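Local coordinates for protein thermophilic dibenzothiophene desulfurization enzyme C (Paenibacillus sp. A11-2, PDB 5XDC) that probably catalyses the stepwise FMNH2- and oxygen-dependent oxidation of dibenzothiophene to its 5-oxide and 5,5-dioxide, and is seen here with indole bound, at residues H257-I262 against S343-A348; L351-T356 against R380-H385. All coordinates share one frame; numbering follows the deposited sequence.

Contact 1: H257-I262 against S343-A348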
loop_
_atom_site.group_PDB
_atom_site.type_symbol
_atom_site.label_atom_id
_atom_site.label_comp_id
_atom_site.label_asym_id
_atom_site.label_seq_id
_atom_site.Cartn_x
_atom_site.Cartn_y
_atom_site.Cartn_z
ATOM N N HIS B 257 -21.329 -6.894 2.284
ATOM C CA HIS B 257 -21.673 -6.775 3.691
ATOM C C HIS B 257 -21.129 -7.929 4.540
ATOM O O HIS B 257 -20.899 -7.745 5.742
ATOM C CB HIS B 257 -23.188 -6.649 3.809
ATOM C CG HIS B 257 -23.684 -5.278 3.466
ATOM N ND1 HIS B 257 -23.899 -4.864 2.170
ATOM C CD2 HIS B 257 -23.943 -4.204 4.251
ATOM C CE1 HIS B 257 -24.290 -3.600 2.173
ATOM N NE2 HIS B 257 -24.322 -3.176 3.421
ATOM N N LEU B 258 -20.911 -9.113 3.959
ATOM C CA LEU B 258 -20.164 -10.140 4.678
ATOM C C LEU B 258 -18.771 -9.638 5.012
ATOM O O LEU B 258 -18.298 -9.790 6.146
ATOM C CB LEU B 258 -20.059 -11.419 3.843
ATOM C CG LEU B 258 -21.356 -12.159 3.504
ATOM C CD1 LEU B 258 -21.036 -13.391 2.696
ATOM C CD2 LEU B 258 -22.109 -12.523 4.786
ATOM N N TYR B 259 -18.115 -9.005 4.035
ATOM C CA TYR B 259 -16.740 -8.547 4.230
ATOM C C TYR B 259 -16.685 -7.391 5.216
ATOM O O TYR B 259 -15.806 -7.358 6.088
ATOM C CB TYR B 259 -16.108 -8.168 2.889
ATOM C CG TYR B 259 -16.242 -9.241 1.830
ATOM C CD1 TYR B 259 -16.402 -10.582 2.166
ATOM C CD2 TYR B 259 -16.216 -8.908 0.500
ATOM C CE1 TYR B 259 -16.565 -11.538 1.194
ATOM C CE2 TYR B 259 -16.379 -9.865 -0.480
ATOM C CZ TYR B 259 -16.570 -11.178 -0.121
ATOM O OH TYR B 259 -16.734 -12.106 -1.118
ATOM N N LEU B 260 -17.622 -6.444 5.122
ATOM C CA LEU B 260 -17.661 -5.364 6.112
ATOM C C LEU B 260 -17.975 -5.895 7.506
ATOM O O LEU B 260 -17.426 -5.415 8.502
ATOM C CB LEU B 260 -18.688 -4.313 5.701
ATOM C CG LEU B 260 -18.395 -3.603 4.388
ATOM C CD1 LEU B 260 -19.579 -2.711 4.010
ATOM C CD2 LEU B 260 -17.134 -2.760 4.502
ATOM N N GLY B 261 -18.855 -6.891 7.610
ATOM C CA GLY B 261 -19.144 -7.462 8.913
ATOM C C GLY B 261 -17.951 -8.175 9.524
ATOM O O GLY B 261 -17.650 -8.007 10.712
ATOM N N ILE B 262 -17.252 -8.976 8.724
ATOM C CA ILE B 262 -16.049 -9.647 9.219
ATOM C C ILE B 262 -15.030 -8.612 9.676
ATOM O O ILE B 262 -14.421 -8.749 10.742
ATOM C CB ILE B 262 -15.462 -10.577 8.142
ATOM C CG1 ILE B 262 -16.403 -11.749 7.870
ATOM C CG2 ILE B 262 -14.083 -11.079 8.565
ATOM C CD1 ILE B 262 -16.051 -12.523 6.631
ATOM N N SER B 343 -17.748 -1.221 -6.782
ATOM C CA SER B 343 -16.846 -0.315 -6.082
ATOM C C SER B 343 -16.841 -0.606 -4.588
ATOM O O SER B 343 -15.776 -0.707 -3.965
ATOM C CB SER B 343 -17.252 1.136 -6.339
ATOM O OG SER B 343 -17.089 1.502 -7.701
ATOM N N ALA B 344 -18.028 -0.740 -3.989
ATOM C CA ALA B 344 -18.109 -1.063 -2.575
ATOM C C ALA B 344 -17.442 -2.401 -2.275
ATOM O O ALA B 344 -16.735 -2.539 -1.265
ATOM C CB ALA B 344 -19.569 -1.075 -2.127
ATOM N N LYS B 345 -17.644 -3.400 -3.144
ATOM C CA LYS B 345 -17.035 -4.705 -2.913
ATOM C C LYS B 345 -15.515 -4.632 -2.974
ATOM O O LYS B 345 -14.829 -5.293 -2.187
ATOM C CB LYS B 345 -17.538 -5.712 -3.935
ATOM C CG LYS B 345 -17.218 -7.148 -3.566
ATOM C CD LYS B 345 -17.462 -8.056 -4.729
ATOM C CE LYS B 345 -17.189 -9.477 -4.359
ATOM N NZ LYS B 345 -17.228 -10.329 -5.541
ATOM N N ILE B 346 -14.978 -3.871 -3.932
ATOM C CA ILE B 346 -13.526 -3.724 -4.072
ATOM C C ILE B 346 -12.921 -3.163 -2.789
ATOM O O ILE B 346 -11.955 -3.713 -2.232
ATOM C CB ILE B 346 -13.201 -2.836 -5.286
ATOM C CG1 ILE B 346 -13.553 -3.548 -6.591
ATOM C CG2 ILE B 346 -11.718 -2.421 -5.279
ATOM C CD1 ILE B 346 -13.697 -2.609 -7.765
ATOM N N VAL B 347 -13.489 -2.060 -2.295
ATOM C CA VAL B 347 -12.971 -1.432 -1.087
ATOM C C VAL B 347 -13.107 -2.364 0.109
ATOM O O VAL B 347 -12.181 -2.494 0.924
ATOM C CB VAL B 347 -13.688 -0.089 -0.866
ATOM C CG1 VAL B 347 -13.324 0.496 0.483
ATOM C CG2 VAL B 347 -13.343 0.869 -1.988
ATOM N N ALA B 348 -14.263 -3.027 0.244
ATOM C CA ALA B 348 -14.477 -3.936 1.368
ATOM C C ALA B 348 -13.534 -5.129 1.323
ATOM O O ALA B 348 -13.059 -5.579 2.375
ATOM C CB ALA B 348 -15.916 -4.421 1.383
HETATM O O HOH W 1 -15.969 -12.391 -3.955
#
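Lys345 comes first along helix segment 343-348 to meet Tyr259 of 257-262. Its CG lies anti to the backbone N (chi1 -166°) and the chain runs on fully extended, which carries CE to the edge of the Tyr259 ring, near the ring plane, with Lys345 CE 4.0 Å from Tyr259 CE2. Beyond this apolar contact the two polar ends share a water, which accepts a hydrogen bond from Lys345 NZ at 2.9 Å and stands 3.0 Å from Tyr259 OH. Each end also has a partner outside the pair: Lys345 NZ binds Gln252 and forms a salt bridge with Asp389, while the further partner of the tyrosine hydroxyl is His385. One turn on, Ala348 points toward the facing helix. Its CB touches Leu260 CD2 at 3.7 Å, and Tyr259 CB lies 4.0 Å from Ala348 CB. The pair illustrates how a small residue permits close approach of helices: with only a methyl on this side, Tyr259 CA and Ala348 CA can come within 5.9 Å. The segment axes approach to 9.2 Å at 30°, a buried, roughly parallel pairing in the C-terminal helical bundle of the acyl-CoA dehydrogenase fold, where the tyrosine hydroxyl backs the indole pocket.

Contact 2: L351-T356 against R380-H385. With IND (indole), chain J.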
loop_
_atom_site.group_PDB
_atom_site.type_symbol
_atom_site.label_atom_id
_atom_site.label_comp_id
_atom_site.label_asym_id
_atom_site.label_seq_id
_atom_site.Cartn_x
_atom_site.Cartn_y
_atom_site.Cartn_z
ATOM N N LEU B 351 -10.015 -3.984 2.302
ATOM C CA LEU B 351 -10.012 -3.637 3.718
ATOM C C LEU B 351 -9.973 -4.887 4.590
ATOM O O LEU B 351 -9.133 -5.005 5.489
ATOM C CB LEU B 351 -11.245 -2.784 4.059
ATOM C CG LEU B 351 -11.392 -2.509 5.553
ATOM C CD1 LEU B 351 -10.170 -1.771 6.069
ATOM C CD2 LEU B 351 -12.682 -1.732 5.828
ATOM N N VAL B 352 -10.876 -5.836 4.345
ATOM C CA VAL B 352 -10.977 -6.963 5.265
ATOM C C VAL B 352 -9.738 -7.843 5.169
ATOM O O VAL B 352 -9.271 -8.374 6.180
ATOM C CB VAL B 352 -12.277 -7.763 5.040
ATOM C CG1 VAL B 352 -12.263 -8.559 3.745
ATOM C CG2 VAL B 352 -12.515 -8.692 6.230
ATOM N N ILE B 353 -9.169 -7.993 3.968
ATOM C CA ILE B 353 -8.001 -8.859 3.816
ATOM C C ILE B 353 -6.780 -8.238 4.504
ATOM O O ILE B 353 -6.000 -8.944 5.156
ATOM C CB ILE B 353 -7.744 -9.152 2.324
ATOM C CG1 ILE B 353 -8.868 -10.018 1.726
ATOM C CG2 ILE B 353 -6.389 -9.833 2.103
ATOM C CD1 ILE B 353 -9.072 -11.373 2.399
ATOM N N GLU B 354 -6.612 -6.914 4.399
ATOM C CA GLU B 354 -5.494 -6.238 5.065
ATOM C C GLU B 354 -5.668 -6.258 6.576
ATOM O O GLU B 354 -4.744 -6.600 7.319
ATOM C CB GLU B 354 -5.380 -4.786 4.577
ATOM C CG GLU B 354 -4.948 -4.655 3.152
ATOM C CD GLU B 354 -4.822 -3.202 2.700
ATOM O OE1 GLU B 354 -5.095 -2.292 3.513
ATOM O OE2 GLU B 354 -4.448 -2.976 1.527
ATOM N N LEU B 355 -6.861 -5.899 7.046
ATOM C CA LEU B 355 -7.124 -5.704 8.466
ATOM C C LEU B 355 -7.004 -7.007 9.256
ATOM O O LEU B 355 -6.417 -7.034 10.348
ATOM C CB LEU B 355 -8.521 -5.096 8.581
ATOM C CG LEU B 355 -9.271 -4.860 9.867
ATOM C CD1 LEU B 355 -10.394 -3.851 9.533
ATOM C CD2 LEU B 355 -9.841 -6.159 10.412
ATOM N N THR B 356 -7.553 -8.095 8.730
ATOM C CA THR B 356 -7.579 -9.330 9.500
ATOM C C THR B 356 -6.188 -9.911 9.681
ATOM O O THR B 356 -5.974 -10.686 10.622
ATOM C CB THR B 356 -8.508 -10.362 8.848
ATOM O OG1 THR B 356 -8.132 -10.589 7.488
ATOM C CG2 THR B 356 -9.952 -9.888 8.913
ATOM N N ARG B 380 -9.252 -16.187 7.915
ATOM C CA ARG B 380 -9.600 -17.397 7.171
ATOM C C ARG B 380 -10.956 -17.252 6.476
ATOM O O ARG B 380 -11.107 -17.612 5.302
ATOM C CB ARG B 380 -9.603 -18.610 8.098
ATOM C CG ARG B 380 -8.211 -19.071 8.505
ATOM C CD ARG B 380 -8.256 -20.414 9.198
ATOM N NE ARG B 380 -8.710 -20.328 10.578
ATOM C CZ ARG B 380 -9.916 -20.691 11.018
ATOM N NH1 ARG B 380 -10.837 -21.149 10.189
ATOM N NH2 ARG B 380 -10.211 -20.573 12.298
ATOM N N ASP B 381 -11.943 -16.714 7.180
ATOM C CA ASP B 381 -13.275 -16.549 6.606
ATOM C C ASP B 381 -13.248 -15.573 5.443
ATOM O O ASP B 381 -13.753 -15.863 4.353
ATOM C CB ASP B 381 -14.237 -16.070 7.684
ATOM C CG ASP B 381 -14.559 -17.144 8.705
ATOM O OD1 ASP B 381 -14.411 -18.349 8.390
ATOM O OD2 ASP B 381 -14.970 -16.778 9.826
ATOM N N ALA B 382 -12.637 -14.410 5.658
ATOM C CA ALA B 382 -12.563 -13.407 4.609
ATOM C C ALA B 382 -11.715 -13.888 3.447
ATOM O O ALA B 382 -12.098 -13.707 2.287
ATOM C CB ALA B 382 -12.001 -12.106 5.174
ATOM N N ARG B 383 -10.547 -14.476 3.732
ATOM C CA ARG B 383 -9.664 -14.905 2.649
ATOM C C ARG B 383 -10.349 -15.944 1.767
ATOM O O ARG B 383 -10.144 -15.969 0.547
ATOM C CB ARG B 383 -8.352 -15.464 3.219
ATOM C CG ARG B 383 -7.343 -15.983 2.192
ATOM C CD ARG B 383 -6.756 -14.882 1.333
ATOM N NE ARG B 383 -7.738 -14.334 0.404
ATOM C CZ ARG B 383 -7.516 -13.314 -0.412
ATOM N NH1 ARG B 383 -6.322 -12.746 -0.470
ATOM N NH2 ARG B 383 -8.500 -12.849 -1.181
ATOM N N THR B 384 -11.170 -16.811 2.371
ATOM C CA THR B 384 -11.909 -17.812 1.605
ATOM C C THR B 384 -12.961 -17.163 0.710
ATOM O O THR B 384 -12.957 -17.349 -0.512
ATOM C CB THR B 384 -12.550 -18.824 2.565
ATOM O OG1 THR B 384 -11.532 -19.522 3.300
ATOM C CG2 THR B 384 -13.378 -19.868 1.821
ATOM N N HIS B 385 -13.891 -16.404 1.291
ATOM C CA HIS B 385 -15.021 -16.007 0.470
ATOM C C HIS B 385 -14.694 -14.886 -0.509
ATOM O O HIS B 385 -15.338 -14.803 -1.561
ATOM C CB HIS B 385 -16.221 -15.594 1.308
ATOM C CG HIS B 385 -17.462 -15.568 0.486
ATOM N ND1 HIS B 385 -17.932 -14.409 -0.088
ATOM C CD2 HIS B 385 -18.237 -16.572 0.005
ATOM C CE1 HIS B 385 -18.992 -14.689 -0.828
ATOM N NE2 HIS B 385 -19.197 -15.995 -0.793
HETATM N N1 IND J . -17.177 -20.265 0.593
HETATM C C2 IND J . -18.436 -20.673 0.715
HETATM C C3 IND J . -18.872 -20.596 -0.485
HETATM C C4 IND J . -18.185 -19.965 -2.799
HETATM C C5 IND J . -17.073 -19.490 -3.499
HETATM C C6 IND J . -15.859 -19.232 -2.830
HETATM C C7 IND J . -15.760 -19.451 -1.459
HETATM C C8 IND J . -16.853 -19.924 -0.758
HETATM C C9 IND J . -18.089 -20.178 -1.447
#
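Apolar packing between Val352, Ile353 and Ala382 forms the centre of this contact. Both branches of Val352 straddle the methyl of Ala382, with Val352 CG2 3.6 Å and Val352 CG1 3.8 Å from Ala382 CB. Ile353 CD1 lies 4.1 Å from the same Ala382 CB and reaches farther along the facing helix, settling 3.6 Å from Arg383 CA.

A second kind of contact is aliphatic against a flat cation. The Arg383 chain bends at chi2 (68°) and chi3 (-70°), folding the guanidinium back so that Ile353 CD1 sits over the centre of one face, 3.8 Å from Arg383 CZ. The terminal nitrogens are also engaged: NH2 bonds Thr386 OG1, and NH1 makes a salt bridge to Glu361 of a neighbouring subunit. A leucine in place of Arg383 would probably leave that Glu361 without its charged mate and Thr386 OG1 without this donor.

Hydrogen bonds tie each helix to itself. Thr356 OG1 donates to Val352 O at 2.8 Å, and Thr384 OG1 and N reach Arg380 O from opposite faces of its plane.

On the ligand side, Thr384 O lies 3.6 Å from indole C7 and His385 CD2 3.7 Å from indole C8, with indole N1 at the His385 ring edge, in plane.

The segments run nearly antiparallel, at 147°, with helix 376-385 between the indole and helix 331-363; Val352 also packs on helix 247-276, and Leu351 and Leu355 on helix 293-324.

In the fold
Contact 1 and contact 2 follow one another along the chain, the first closing before the second opens, and their centres are about 10 Å apart. Both draw on helix 331-363, which pairs with helix 247-276 at 343-348 and with helix 376-385 at 351-356, all within the C-terminal acyl-CoA dehydrogenase domain. They also touch directly: Tyr259 OH lies 2.8 Å from His385 ND1, a probable hydrogen bond, and Ile262 CG2 packs 3.7 Å from Val352 CG2. A buried helical core is thus continuous with the wall of the indole pocket. The outer side of 343-348 packs on one neighbouring subunit of the tetramer, and contact 2 reaches another through Arg383 and Ile353.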